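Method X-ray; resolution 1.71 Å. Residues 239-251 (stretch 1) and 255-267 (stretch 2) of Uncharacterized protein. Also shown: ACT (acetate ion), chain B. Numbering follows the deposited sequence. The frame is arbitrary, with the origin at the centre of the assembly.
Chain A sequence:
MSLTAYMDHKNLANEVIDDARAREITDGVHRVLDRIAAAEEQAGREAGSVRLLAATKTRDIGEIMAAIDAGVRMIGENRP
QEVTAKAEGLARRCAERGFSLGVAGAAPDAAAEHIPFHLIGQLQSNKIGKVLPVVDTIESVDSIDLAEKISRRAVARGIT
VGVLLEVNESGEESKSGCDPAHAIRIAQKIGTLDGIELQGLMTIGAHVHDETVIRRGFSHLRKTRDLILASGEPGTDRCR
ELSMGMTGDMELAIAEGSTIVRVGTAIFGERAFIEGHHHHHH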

# COMPACT_ATOMS: atom_id res chain seq x y z
N CYS A 239 3.46 -10.58 9.44
CA CYS A 239 2.39 -10.51 8.45
C CYS A 239 1.17 -9.95 9.17
O CYS A 239 0.22 -10.67 9.48
N ARG A 240 1.19 -8.65 9.43
CA ARG A 240 0.11 -8.01 10.18
C ARG A 240 -0.79 -7.02 9.45
O ARG A 240 -1.92 -6.80 9.86
N GLU A 241 -0.30 -6.43 8.37
CA GLU A 241 -1.10 -5.45 7.66
C GLU A 241 -2.18 -6.03 6.75
O GLU A 241 -2.06 -7.14 6.23
N LEU A 242 -3.24 -5.25 6.59
CA LEU A 242 -4.33 -5.59 5.69
C LEU A 242 -4.54 -4.32 4.88
O LEU A 242 -5.15 -3.36 5.34
N SER A 243 -3.98 -4.31 3.67
CA SER A 243 -4.10 -3.15 2.79
C SER A 243 -5.33 -3.40 1.93
O SER A 243 -5.28 -4.16 0.97
N MSE A 244 -6.43 -2.76 2.31
CA MSE A 244 -7.68 -2.93 1.58
C MSE A 244 -8.62 -1.76 1.84
O MSE A 244 -8.64 -1.19 2.93
N GLY A 245 -9.39 -1.41 0.82
CA GLY A 245 -10.32 -0.30 0.93
C GLY A 245 -9.76 0.90 0.19
O GLY A 245 -8.59 1.24 0.34
N MSE A 246 -10.59 1.52 -0.64
CA MSE A 246 -10.18 2.68 -1.40
C MSE A 246 -11.29 3.72 -1.28
O MSE A 246 -12.12 3.62 -0.37
N THR A 247 -11.32 4.69 -2.18
CA THR A 247 -12.34 5.75 -2.11
C THR A 247 -13.79 5.27 -2.01
O THR A 247 -14.55 5.78 -1.19
N GLY A 248 -14.16 4.29 -2.82
CA GLY A 248 -15.53 3.83 -2.82
C GLY A 248 -15.98 2.82 -1.78
O GLY A 248 -17.18 2.64 -1.57
N ASP A 249 -15.03 2.16 -1.12
CA ASP A 249 -15.41 1.15 -0.13
C ASP A 249 -14.57 1.15 1.14
O ASP A 249 -14.54 0.14 1.85
N MSE A 250 -13.91 2.26 1.46
CA MSE A 250 -13.08 2.28 2.67
C MSE A 250 -13.84 2.04 3.98
O MSE A 250 -13.31 1.44 4.91
N GLU A 251 -15.09 2.51 4.06
CA GLU A 251 -15.87 2.30 5.27
C GLU A 251 -16.03 0.80 5.53
O GLU A 251 -15.86 0.33 6.66
N ALA A 255 -14.48 -1.58 8.52
CA ALA A 255 -15.37 -2.38 9.35
C ALA A 255 -14.85 -3.81 9.41
O ALA A 255 -15.05 -4.51 10.41
N GLU A 256 -14.18 -4.25 8.35
CA GLU A 256 -13.65 -5.61 8.29
C GLU A 256 -12.19 -5.76 8.74
O GLU A 256 -11.57 -6.80 8.51
N GLY A 257 -11.63 -4.72 9.35
CA GLY A 257 -10.27 -4.81 9.86
C GLY A 257 -9.10 -4.20 9.10
O GLY A 257 -7.95 -4.42 9.48
N SER A 258 -9.36 -3.45 8.04
CA SER A 258 -8.27 -2.85 7.27
C SER A 258 -7.32 -2.04 8.16
O SER A 258 -7.76 -1.38 9.09
N THR A 259 -6.02 -2.12 7.86
CA THR A 259 -5.04 -1.35 8.62
C THR A 259 -4.41 -0.31 7.72
O THR A 259 -3.71 0.59 8.18
N ILE A 260 -4.66 -0.44 6.42
CA ILE A 260 -4.16 0.49 5.42
C ILE A 260 -5.20 0.65 4.32
O ILE A 260 -5.59 -0.33 3.69
N VAL A 261 -5.66 1.88 4.11
CA VAL A 261 -6.61 2.13 3.04
C VAL A 261 -5.83 2.90 1.99
O VAL A 261 -5.00 3.75 2.34
N ARG A 262 -6.05 2.57 0.72
CA ARG A 262 -5.36 3.22 -0.39
C ARG A 262 -6.33 4.16 -1.09
O ARG A 262 -7.24 3.72 -1.78
N VAL A 263 -6.12 5.46 -0.91
CA VAL A 263 -7.03 6.45 -1.47
C VAL A 263 -6.42 7.38 -2.52
O VAL A 263 -5.38 8.00 -2.30
N GLY A 264 -7.10 7.47 -3.66
CA GLY A 264 -6.64 8.33 -4.73
C GLY A 264 -7.63 9.45 -5.02
O GLY A 264 -7.40 10.60 -4.66
N THR A 265 -8.75 9.09 -5.65
CA THR A 265 -9.77 10.06 -6.03
C THR A 265 -10.31 10.96 -4.91
O THR A 265 -10.48 12.17 -5.11
N ALA A 266 -10.59 10.39 -3.74
CA ALA A 266 -11.12 11.18 -2.64
C ALA A 266 -10.15 12.28 -2.21
O ALA A 266 -10.56 13.26 -1.58
N ILE A 267 -8.88 12.12 -2.55
CA ILE A 267 -7.86 13.10 -2.19
C ILE A 267 -7.55 14.06 -3.32
O ILE A 267 -7.59 15.29 -3.15

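Side-chain packing between residues 239-251 and 255-267, whose strands 241-243 and 260-263 run nearly parallel. Glu 241 (chi1 m, chi2 m) leaves its backbone sideways, but its carboxylate swings back so that OE1 accepts a hydrogen bond from Thr 259 OG1 (2.6 Å); water 1 links the same OE1 to Thr 259 O. Thr 259 (p) points toward stretch 1, and its OG1 also accepts from Leu 242 N (2.9 Å). Leu 242 (m, t) lays CD1 3.6 Å from Gly 257 O. Ser 243 (t) offers OG to Arg 262 NH1 (3.1 Å), which also bonds Ser 243 O weakly; the bent arginine (m, t, m) thus returns to the neighbouring strand. Selenomethionine Met 244 (p, t, t) starts away, yet its CE returns to 3.4 Å from Glu 256 O, while its carbonyl O receives Ser 258 OG (2.7 Å). Gly 245 N donates to water 2, which Arg 262 NH2 reaches weakly. Selenomethionine Met 246 (m, t, m) brings SE to 3.9 Å from Arg 262 NH2. Thr 247 (m) places OG1 to accept from Ala 266 N (3.1 Å) and donate to acetate OXT (2.7 Å); Gly 264 N and Thr 265 N also hold the ion. Selenomethionine Met 250 (p, t, p) points toward stretch 2, its CE packing on Val 263 CG2 (3.6 Å).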

# COMPACT_ATOMS: atom_id res chain seq x y z
CB CYS A 239 2.09 -11.92 7.91
SG CYS A 239 0.89 -11.98 6.56
CB ARG A 240 0.70 -7.31 11.41
CG ARG A 240 1.32 -8.25 12.42
CD ARG A 240 2.08 -7.48 13.48
NE ARG A 240 2.57 -8.35 14.54
CZ ARG A 240 1.78 -8.98 15.41
NH1 ARG A 240 0.46 -8.84 15.34
NH2 ARG A 240 2.31 -9.76 16.34
CB GLU A 241 -0.21 -4.54 6.81
CG GLU A 241 0.95 -3.91 7.55
CD GLU A 241 0.58 -2.66 8.33
OE1 GLU A 241 -0.62 -2.34 8.44
OE2 GLU A 241 1.51 -2.00 8.84
CB LEU A 242 -5.61 -5.94 6.46
CG LEU A 242 -5.60 -7.31 7.13
CD1 LEU A 242 -6.88 -7.49 7.95
CD2 LEU A 242 -5.49 -8.40 6.07
CB SER A 243 -2.86 -3.02 1.91
OG SER A 243 -2.94 -1.90 1.06
CB MSE A 244 -8.35 -4.25 2.00
CG MSE A 244 -8.60 -4.40 3.50
SE MSE A 244 -9.11 -6.21 3.97
CE MSE A 244 -10.01 -5.87 5.60
CB MSE A 246 -9.94 2.29 -2.86
CG MSE A 246 -8.87 1.22 -2.98
SE MSE A 246 -8.26 0.85 -4.78
CE MSE A 246 -9.84 -0.02 -5.38
CB THR A 247 -12.23 6.71 -3.31
OG1 THR A 247 -10.98 7.40 -3.26
CG2 THR A 247 -13.37 7.74 -3.28
CB ASP A 249 -15.33 -0.24 -0.78
CG ASP A 249 -13.94 -0.57 -1.28
OD1 ASP A 249 -13.00 0.16 -0.91
OD2 ASP A 249 -13.77 -1.55 -2.04
CB MSE A 250 -12.26 3.57 2.76
CG MSE A 250 -13.06 4.84 2.96
SE MSE A 250 -11.88 6.37 3.26
CE MSE A 250 -11.64 6.89 1.44
CB GLU A 251 -17.26 2.94 5.14
CG GLU A 251 -17.33 4.44 5.41
CD GLU A 251 -16.63 5.28 4.36
OE1 GLU A 251 -16.51 4.81 3.21
OE2 GLU A 251 -16.24 6.41 4.69
CB ALA A 255 -16.79 -2.37 8.78
CB GLU A 256 -13.81 -6.18 6.88
CG GLU A 256 -15.27 -6.45 6.45
CD GLU A 256 -16.01 -7.40 7.39
OE1 GLU A 256 -15.39 -8.35 7.91
OE2 GLU A 256 -17.23 -7.20 7.58
CB SER A 258 -8.84 -1.93 6.19
OG SER A 258 -7.80 -1.23 5.54
CB THR A 259 -3.93 -2.24 9.21
OG1 THR A 259 -3.14 -2.79 8.15
CG2 THR A 259 -4.53 -3.35 10.05
CB ILE A 260 -2.86 0.01 4.73
CG1 ILE A 260 -1.72 -0.11 5.74
CG2 ILE A 260 -2.47 1.01 3.62
CD1 ILE A 260 -0.43 -0.64 5.12
CB VAL A 261 -7.83 2.96 3.52
CG1 VAL A 261 -8.67 2.13 4.48
CG2 VAL A 261 -7.38 4.26 4.17
CB ARG A 262 -4.86 2.15 -1.38
CG ARG A 262 -4.02 1.06 -0.73
CD ARG A 262 -3.42 0.13 -1.78
NE ARG A 262 -4.45 -0.45 -2.64
CZ ARG A 262 -5.23 -1.47 -2.29
NH1 ARG A 262 -5.12 -2.03 -1.10
NH2 ARG A 262 -6.14 -1.92 -3.15
CB VAL A 263 -7.62 7.31 -0.33
CG1 VAL A 263 -8.71 8.23 -0.87
CG2 VAL A 263 -8.18 6.40 0.77
CB THR A 265 -10.96 9.34 -6.70
OG1 THR A 265 -10.48 8.60 -7.82
CG2 THR A 265 -11.99 10.34 -7.18
CB ALA A 266 -11.46 10.29 -1.45
CB ILE A 267 -6.53 12.41 -1.79
CG1 ILE A 267 -6.70 11.68 -0.45
CG2 ILE A 267 -5.40 13.45 -1.70
CD1 ILE A 267 -5.49 10.86 -0.05
C ACT B . -9.42 5.55 -5.50
O ACT B . -8.79 6.30 -6.23
OXT ACT B . -9.28 5.62 -4.29
CH3 ACT B . -10.36 4.53 -6.10
O HOH W 1 -1.01 0.35 9.28
O HOH W 2 -9.11 -2.78 -1.63